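Side-chain contacts in MS5a (PDB 6L77), which is a meiosis-related protein of unknown molecular function whose cystatin-like folds probably enhance papain in a non-canonical way: residues W138-L141 / Y142-S146; R24-L28 / E29-L33; M128-S131 / D132-H136. One frame throughout, in Å; residues are numbered along the deposited sequence.

Contact 1 of 3, residues W138-L141 / Y142-S146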
loop_
_atom_site.group_PDB
_atom_site.type_symbol
_atom_site.label_atom_id
_atom_site.label_comp_id
_atom_site.label_asym_id
_atom_site.label_seq_id
_atom_site.Cartn_x
_atom_site.Cartn_y
_atom_site.Cartn_z
ATOM N N TRP A 138 1.738 -1.788 -6.994
ATOM C CA TRP A 138 1.620 -1.551 -5.558
ATOM C C TRP A 138 2.046 -0.137 -5.183
ATOM O O TRP A 138 1.616 0.377 -4.150
ATOM C CB TRP A 138 2.428 -2.585 -4.765
ATOM C CG TRP A 138 3.929 -2.557 -4.953
ATOM C CD1 TRP A 138 4.675 -3.372 -5.766
ATOM C CD2 TRP A 138 4.865 -1.694 -4.286
ATOM N NE1 TRP A 138 6.012 -3.067 -5.640
ATOM C CE2 TRP A 138 6.153 -2.038 -4.742
ATOM C CE3 TRP A 138 4.734 -0.671 -3.337
ATOM C CZ2 TRP A 138 7.310 -1.384 -4.291
ATOM C CZ3 TRP A 138 5.872 -0.020 -2.900
ATOM C CH2 TRP A 138 7.149 -0.384 -3.371
ATOM N N ILE A 139 2.882 0.507 -5.996
ATOM C CA ILE A 139 3.228 1.898 -5.737
ATOM C C ILE A 139 1.985 2.770 -5.856
ATOM O O ILE A 139 1.676 3.562 -4.959
ATOM C CB ILE A 139 4.351 2.343 -6.690
ATOM C CG1 ILE A 139 5.632 1.567 -6.356
ATOM C CG2 ILE A 139 4.582 3.855 -6.627
ATOM C CD1 ILE A 139 6.755 1.794 -7.374
ATOM N N ARG A 140 1.224 2.598 -6.944
ATOM C CA ARG A 140 -0.034 3.326 -7.081
ATOM C C ARG A 140 -0.999 2.986 -5.951
ATOM O O ARG A 140 -1.691 3.870 -5.433
ATOM C CB ARG A 140 -0.693 3.030 -8.431
ATOM C CG ARG A 140 -2.138 3.571 -8.516
ATOM C CD ARG A 140 -2.690 3.533 -9.928
ATOM N NE ARG A 140 -2.495 2.238 -10.569
ATOM C CZ ARG A 140 -3.320 1.204 -10.437
ATOM N NH1 ARG A 140 -4.402 1.311 -9.676
ATOM N NH2 ARG A 140 -3.060 0.060 -11.063
ATOM N N LEU A 141 -1.062 1.707 -5.561
ATOM C CA LEU A 141 -1.900 1.315 -4.431
ATOM C C LEU A 141 -1.561 2.110 -3.171
ATOM O O LEU A 141 -2.460 2.614 -2.481
ATOM C CB LEU A 141 -1.745 -0.186 -4.170
ATOM C CG LEU A 141 -2.506 -0.719 -2.944
ATOM C CD1 LEU A 141 -4.000 -0.460 -3.083
ATOM C CD2 LEU A 141 -2.249 -2.198 -2.786
ATOM N N TYR A 142 -0.267 2.215 -2.834
ATOM C CA TYR A 142 0.081 2.908 -1.593
ATOM C C TYR A 142 -0.258 4.388 -1.696
ATOM O O TYR A 142 -0.725 4.993 -0.721
ATOM C CB TYR A 142 1.560 2.723 -1.240
ATOM C CG TYR A 142 2.015 1.307 -0.877
ATOM C CD1 TYR A 142 1.190 0.195 -1.076
ATOM C CD2 TYR A 142 3.282 1.095 -0.336
ATOM C CE1 TYR A 142 1.632 -1.099 -0.739
ATOM C CE2 TYR A 142 3.729 -0.181 -0.007
ATOM C CZ TYR A 142 2.904 -1.272 -0.216
ATOM O OH TYR A 142 3.356 -2.527 0.104
HETATM N N MSE A 143 -0.067 4.981 -2.875
HETATM C CA MSE A 143 -0.521 6.361 -3.107
HETATM C C MSE A 143 -2.036 6.510 -2.907
HETATM O O MSE A 143 -2.510 7.447 -2.260
HETATM C CB MSE A 143 -0.154 6.823 -4.523
HETATM C CG MSE A 143 -0.774 8.175 -4.904
HETATM SE SE MSE A 143 -0.490 8.628 -6.800
HETATM C CE MSE A 143 -1.456 7.134 -7.624
ATOM N N GLU A 144 -2.797 5.572 -3.476
ATOM C CA GLU A 144 -4.252 5.657 -3.376
ATOM C C GLU A 144 -4.721 5.552 -1.930
ATOM O O GLU A 144 -5.624 6.287 -1.508
ATOM C CB GLU A 144 -4.894 4.575 -4.243
ATOM C CG GLU A 144 -4.746 4.891 -5.720
ATOM C CD GLU A 144 -5.319 3.820 -6.627
ATOM O OE1 GLU A 144 -5.701 2.739 -6.123
ATOM O OE2 GLU A 144 -5.378 4.068 -7.850
ATOM N N ILE A 145 -4.120 4.655 -1.150
ATOM C CA ILE A 145 -4.498 4.543 0.256
ATOM C C ILE A 145 -4.112 5.808 1.015
ATOM O O ILE A 145 -4.859 6.277 1.882
ATOM C CB ILE A 145 -3.865 3.286 0.881
ATOM C CG1 ILE A 145 -4.375 2.038 0.154
ATOM C CG2 ILE A 145 -4.208 3.201 2.363
ATOM C CD1 ILE A 145 -3.674 0.767 0.549
ATOM N N SER A 146 -2.953 6.386 0.692
ATOM C CA SER A 146 -2.541 7.638 1.321
ATOM C C SER A 146 -3.519 8.760 1.002
ATOM O O SER A 146 -3.916 9.527 1.889
ATOM C CB SER A 146 -1.131 8.018 0.855
ATOM O OG SER A 146 -0.196 7.005 1.177
#
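The backbone N atoms of Tyr142, Met143, Glu144 and Ile145 each donate to the carbonyl O four residues earlier, on Trp138, Ile139, Arg140 and Leu141, as in an alpha-helix. On a buried side, Trp138 presents CE3 over one face of the tyrosine ring, toward its rim and 3.5 Å from Tyr142 CE2, while the planes meet obliquely at 55°. Trp138 brings its indole there with CG between the backbone N and the carbonyl carbon (chi1 65°). The large flat rings fill the buried site, and their polar ends find partners: Trp138 NE1 donates to the carbonyl of Leu180, and Tyr142 OH bonds with His23 and Arg210. Leucine and isoleucine fill another side, Leu141 CD1 packing 3.8 Å from Ile145 CD1. Towards solvent, Arg140 and Glu144 run alongside each other, their guanidinium and carboxylate planes 60° apart; opposite charges four residues apart suit the outer side of a helix. Their weak salt bridge has Arg140 NH1 3.4 Å from Glu144 OE2, at the guanidinium edge. Helix 138-150 packs Leu141 and Ile145 on helix 12-29, Trp138, Ile139 and Met143 on strand 186-195, and Tyr142 on strand 201-212.

Contact 2 of 3, residues R24-L28 / E29-L33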
loop_
_atom_site.group_PDB
_atom_site.type_symbol
_atom_site.label_atom_id
_atom_site.label_comp_id
_atom_site.label_asym_id
_atom_site.label_seq_id
_atom_site.Cartn_x
_atom_site.Cartn_y
_atom_site.Cartn_z
ATOM N N ARG A 24 -0.277 -8.641 -1.049
ATOM C CA ARG A 24 0.578 -9.483 -0.214
ATOM C C ARG A 24 0.698 -10.882 -0.803
ATOM O O ARG A 24 1.807 -11.405 -0.975
ATOM C CB ARG A 24 0.016 -9.530 1.215
ATOM C CG ARG A 24 0.722 -10.523 2.150
ATOM C CD ARG A 24 0.225 -10.400 3.580
ATOM N NE ARG A 24 0.928 -11.317 4.486
ATOM C CZ ARG A 24 0.511 -12.542 4.783
ATOM N NH1 ARG A 24 -0.615 -13.009 4.264
ATOM N NH2 ARG A 24 1.211 -13.300 5.615
ATOM N N TYR A 25 -0.438 -11.483 -1.164
ATOM C CA TYR A 25 -0.430 -12.824 -1.754
ATOM C C TYR A 25 0.343 -12.857 -3.068
ATOM O O TYR A 25 1.215 -13.709 -3.270
ATOM C CB TYR A 25 -1.868 -13.299 -1.985
ATOM C CG TYR A 25 -1.952 -14.710 -2.495
ATOM C CD1 TYR A 25 -1.908 -15.791 -1.615
ATOM C CD2 TYR A 25 -2.076 -14.968 -3.858
ATOM C CE1 TYR A 25 -1.988 -17.097 -2.083
ATOM C CE2 TYR A 25 -2.154 -16.268 -4.334
ATOM C CZ TYR A 25 -2.110 -17.324 -3.440
ATOM O OH TYR A 25 -2.192 -18.619 -3.902
ATOM N N ASN A 26 0.018 -11.945 -3.983
ATOM C CA ASN A 26 0.654 -11.958 -5.301
ATOM C C ASN A 26 2.163 -11.803 -5.192
ATOM O O ASN A 26 2.916 -12.433 -5.946
ATOM C CB ASN A 26 0.099 -10.840 -6.182
ATOM C CG ASN A 26 -1.264 -11.159 -6.736
ATOM O OD1 ASN A 26 -1.615 -12.330 -6.933
ATOM N ND2 ASN A 26 -2.040 -10.117 -7.014
HETATM N N MSE A 27 2.624 -10.975 -4.270
HETATM C CA MSE A 27 4.053 -10.739 -4.149
HETATM C C MSE A 27 4.757 -11.948 -3.574
HETATM O O MSE A 27 5.853 -12.294 -3.994
HETATM C CB MSE A 27 4.314 -9.500 -3.296
HETATM C CG MSE A 27 3.775 -8.239 -3.935
HETATM SE SE MSE A 27 5.163 -7.296 -4.921
HETATM C CE MSE A 27 6.264 -6.968 -3.355
ATOM N N LEU A 28 4.120 -12.598 -2.608
ATOM C CA LEU A 28 4.739 -13.757 -1.981
ATOM C C LEU A 28 4.700 -14.976 -2.889
ATOM O O LEU A 28 5.614 -15.810 -2.858
ATOM C CB LEU A 28 4.027 -14.064 -0.670
ATOM C CG LEU A 28 4.340 -13.114 0.476
ATOM C CD1 LEU A 28 3.374 -13.341 1.627
ATOM C CD2 LEU A 28 5.775 -13.322 0.919
ATOM N N GLU A 29 3.651 -15.108 -3.688
ATOM C CA GLU A 29 3.433 -16.302 -4.489
ATOM C C GLU A 29 3.844 -16.132 -5.944
ATOM O O GLU A 29 3.880 -17.123 -6.679
ATOM C CB GLU A 29 1.954 -16.701 -4.425
ATOM C CG GLU A 29 1.489 -17.059 -3.035
ATOM C CD GLU A 29 2.293 -18.193 -2.442
ATOM O OE1 GLU A 29 2.805 -18.039 -1.316
ATOM O OE2 GLU A 29 2.427 -19.233 -3.115
ATOM N N GLY A 30 4.154 -14.917 -6.380
ATOM C CA GLY A 30 4.461 -14.698 -7.782
ATOM C C GLY A 30 3.270 -14.861 -8.699
ATOM O O GLY A 30 3.427 -15.318 -9.833
ATOM N N THR A 31 2.084 -14.484 -8.246
ATOM C CA THR A 31 0.848 -14.693 -8.985
ATOM C C THR A 31 0.273 -13.357 -9.443
ATOM O O THR A 31 0.800 -12.280 -9.147
ATOM C CB THR A 31 -0.166 -15.454 -8.126
ATOM O OG1 THR A 31 -0.317 -14.787 -6.860
ATOM C CG2 THR A 31 0.296 -16.885 -7.879
ATOM N N ASN A 32 -0.838 -13.439 -10.195
ATOM C CA ASN A 32 -1.525 -12.266 -10.746
ATOM C C ASN A 32 -3.027 -12.452 -10.536
ATOM O O ASN A 32 -3.801 -12.629 -11.482
ATOM C CB ASN A 32 -1.204 -12.062 -12.228
ATOM C CG ASN A 32 0.189 -11.537 -12.441
ATOM O OD1 ASN A 32 0.419 -10.334 -12.385
ATOM N ND2 ASN A 32 1.135 -12.437 -12.641
ATOM N N LEU A 33 -3.441 -12.453 -9.272
ATOM C CA LEU A 33 -4.857 -12.484 -8.952
ATOM C C LEU A 33 -5.388 -11.058 -8.893
ATOM O O LEU A 33 -4.752 -10.172 -8.312
ATOM C CB LEU A 33 -5.114 -13.176 -7.612
ATOM C CG LEU A 33 -4.700 -14.637 -7.466
ATOM C CD1 LEU A 33 -5.205 -15.120 -6.111
ATOM C CD2 LEU A 33 -5.280 -15.477 -8.584
HETATM O O HOH W 1 3.356 -11.485 -9.045
#
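Asn26, in the last turn of helix 12-29, holds Thr31 and Leu33 of the loop that follows. Its amide works with both ends: OD1 accepts from the hydroxyl of Thr31 (OG1 to OD1 2.8 Å, in the carbonyl plane on a lone pair) and from Leu33 N at 3.0 Å, which arrives tilted from that plane. On the other branch, Asn26 ND2 gives an almost straight bond of 3.0 Å to Leu33 O. Three bonds thus fix the rotation of the amide, and asparagine suits the place because it can accept and donate at once. Glu29 CG sits over one face of the Tyr25 ring, 3.7 Å from the centroid, as a CH-pi contact, and Leu33 CD1 lies 3.7 Å from Tyr25 CE2. A chi1 of -176° turns the Tyr25 ring toward Glu29 and Leu33, and Phe69 meets it edge-to-face.

Farther out, the backbone sets these groups in place. Gly30 leaves the helix at positive phi (69°), a conformation a residue without CB adopts easily. Thr31 N returns to Asn26 O at 3.2 Å, a six-to-one bond, and Gly30 N makes a weak bond to the same oxygen. Such a glycine-terminated turn is a common way to end a helix, here leading into strand 34-45.

Contact 3 of 3, residues M128-S131 / D132-H136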
loop_
_atom_site.group_PDB
_atom_site.type_symbol
_atom_site.label_atom_id
_atom_site.label_comp_id
_atom_site.label_asym_id
_atom_site.label_seq_id
_atom_site.Cartn_x
_atom_site.Cartn_y
_atom_site.Cartn_z
HETATM N N MSE A 128 13.121 5.917 -8.774
HETATM C CA MSE A 128 12.393 5.097 -9.739
HETATM C C MSE A 128 12.115 5.851 -11.028
HETATM O O MSE A 128 11.955 7.071 -11.024
HETATM C CB MSE A 128 11.079 4.600 -9.135
HETATM C CG MSE A 128 11.265 3.618 -7.977
HETATM SE SE MSE A 128 12.563 2.184 -8.420
HETATM C CE MSE A 128 12.546 1.251 -6.683
ATOM N N GLN A 129 12.093 5.111 -12.132
ATOM C CA GLN A 129 11.701 5.636 -13.429
ATOM C C GLN A 129 10.211 5.374 -13.630
ATOM O O GLN A 129 9.631 4.497 -12.995
ATOM C CB GLN A 129 12.519 4.977 -14.550
ATOM C CG GLN A 129 12.455 5.692 -15.893
ATOM C CD GLN A 129 12.244 4.739 -17.065
ATOM O OE1 GLN A 129 11.155 4.682 -17.649
ATOM N NE2 GLN A 129 13.289 3.990 -17.416
ATOM N N LYS A 130 9.595 6.156 -14.521
ATOM C CA LYS A 130 8.173 5.989 -14.814
ATOM C C LYS A 130 7.837 4.544 -15.143
ATOM O O LYS A 130 6.828 4.010 -14.668
ATOM C CB LYS A 130 7.781 6.906 -15.974
ATOM C CG LYS A 130 6.304 6.975 -16.291
ATOM C CD LYS A 130 6.037 8.258 -17.082
ATOM C CE LYS A 130 4.560 8.448 -17.375
ATOM N NZ LYS A 130 4.037 7.397 -18.291
ATOM N N SER A 131 8.679 3.887 -15.950
ATOM C CA SER A 131 8.438 2.487 -16.268
ATOM C C SER A 131 8.453 1.623 -15.016
ATOM O O SER A 131 7.697 0.649 -14.934
ATOM C CB SER A 131 9.476 1.981 -17.271
ATOM O OG SER A 131 10.770 1.963 -16.687
ATOM N N ASP A 132 9.284 1.969 -14.027
ATOM C CA ASP A 132 9.349 1.165 -12.803
ATOM C C ASP A 132 8.014 1.152 -12.064
ATOM O O ASP A 132 7.531 0.089 -11.645
ATOM C CB ASP A 132 10.445 1.688 -11.877
ATOM C CG ASP A 132 11.840 1.433 -12.407
ATOM O OD1 ASP A 132 12.075 0.364 -13.008
ATOM O OD2 ASP A 132 12.702 2.312 -12.206
ATOM N N TRP A 133 7.413 2.327 -11.852
ATOM C CA TRP A 133 6.152 2.303 -11.117
ATOM C C TRP A 133 4.995 1.850 -11.992
ATOM O O TRP A 133 4.059 1.228 -11.487
ATOM C CB TRP A 133 5.841 3.659 -10.461
ATOM C CG TRP A 133 5.580 4.861 -11.341
ATOM C CD1 TRP A 133 4.468 5.113 -12.111
ATOM C CD2 TRP A 133 6.416 6.014 -11.462
ATOM N NE1 TRP A 133 4.587 6.341 -12.726
ATOM C CE2 TRP A 133 5.776 6.910 -12.347
ATOM C CE3 TRP A 133 7.657 6.368 -10.921
ATOM C CZ2 TRP A 133 6.326 8.134 -12.687
ATOM C CZ3 TRP A 133 8.203 7.583 -11.266
ATOM C CH2 TRP A 133 7.541 8.453 -12.144
ATOM N N GLU A 134 5.054 2.102 -13.300
ATOM C CA GLU A 134 3.988 1.609 -14.160
ATOM C C GLU A 134 3.948 0.088 -14.187
ATOM O O GLU A 134 2.867 -0.497 -14.304
ATOM C CB GLU A 134 4.140 2.168 -15.570
ATOM C CG GLU A 134 3.786 3.638 -15.661
ATOM C CD GLU A 134 3.836 4.158 -17.083
ATOM O OE1 GLU A 134 4.452 3.484 -17.941
ATOM O OE2 GLU A 134 3.254 5.235 -17.341
ATOM N N GLU A 135 5.097 -0.571 -14.047
ATOM C CA GLU A 135 5.111 -2.030 -14.051
ATOM C C GLU A 135 4.880 -2.653 -12.678
ATOM O O GLU A 135 4.722 -3.874 -12.596
ATOM C CB GLU A 135 6.429 -2.544 -14.634
ATOM C CG GLU A 135 6.525 -2.338 -16.145
ATOM C CD GLU A 135 7.958 -2.295 -16.649
ATOM O OE1 GLU A 135 8.151 -2.188 -17.881
ATOM O OE2 GLU A 135 8.887 -2.357 -15.812
ATOM N N HIS A 136 4.847 -1.867 -11.600
ATOM C CA HIS A 136 4.646 -2.417 -10.259
ATOM C C HIS A 136 3.575 -1.587 -9.559
ATOM O O HIS A 136 3.887 -0.599 -8.893
ATOM C CB HIS A 136 5.962 -2.447 -9.491
ATOM C CG HIS A 136 7.025 -3.237 -10.190
ATOM N ND1 HIS A 136 7.880 -2.677 -11.113
ATOM C CD2 HIS A 136 7.323 -4.556 -10.150
ATOM C CE1 HIS A 136 8.679 -3.614 -11.594
ATOM N NE2 HIS A 136 8.366 -4.761 -11.024
HETATM O O HOH W 2 11.441 -0.268 -15.655
#
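A capping box formed by Gln129 and Asp132 starts helix 130-135. Gln129 N donates to Asp132 OD2 at 2.9 Å, a nearly straight bond (171°) that meets the carboxylate on its anti side. On the other side of the box Gln129 OE1, at the N-cap, accepts from Ser131 N at 3.1 Å, with the donor above the carbonyl plane. An acid suits position 132, as its negative charge probably interacts favourably with the N-terminal end of the helix; Arg176 gives Asp132 OD2 a second, ionic partner.

Trp133 lies flat beneath the first turn. Lys130 CA sits over one face of the indole, 3.5 Å from the centroid of the six-membered ring, as a CH-pi contact, with Gln129 O over the same face. A chi1 of 65° folds the Trp133 ring back under the helix start, where Ile163 and Val166 of strand 161-170 also touch it. Replacing Trp133 with an alanine would probably leave Lys130 CA without its aromatic cover and open a gap between the first turn and that strand.

At the outer surface Lys130 NZ forms a salt bridge with Glu134 OE2, modelled so short that its exact length is doubtful. Past the last turn, His136 ND1 donates to Asp132 O at 2.8 Å, in the plane of its ring. A capping box is a common way to start a helix, here a short surface one laid against strand 161-170.

Along the chain contact 2 comes first, then contact 3, then contact 1, all in the C-terminal part of MS5a that this chain holds. Contacts 3 and 1 lie on successive helices, 130-135 and 138-150, with centres about 13 Å apart, and touch where Ile139 CD1 packs 3.7 Å from Trp133 CB. Contact 2, at the end of helix 12-29, has its centre about 17 Å from that of contact 1 but reaches it through Met27 SE, 4.0 Å from Trp138 CD1. Contacts 2 and 3 have centres about 18 Å apart and nearest atoms about 6 Å apart, without touching. Contact 1 is the buried middle; the helices pack on one antiparallel sheet, consistent with cystatin-like folds.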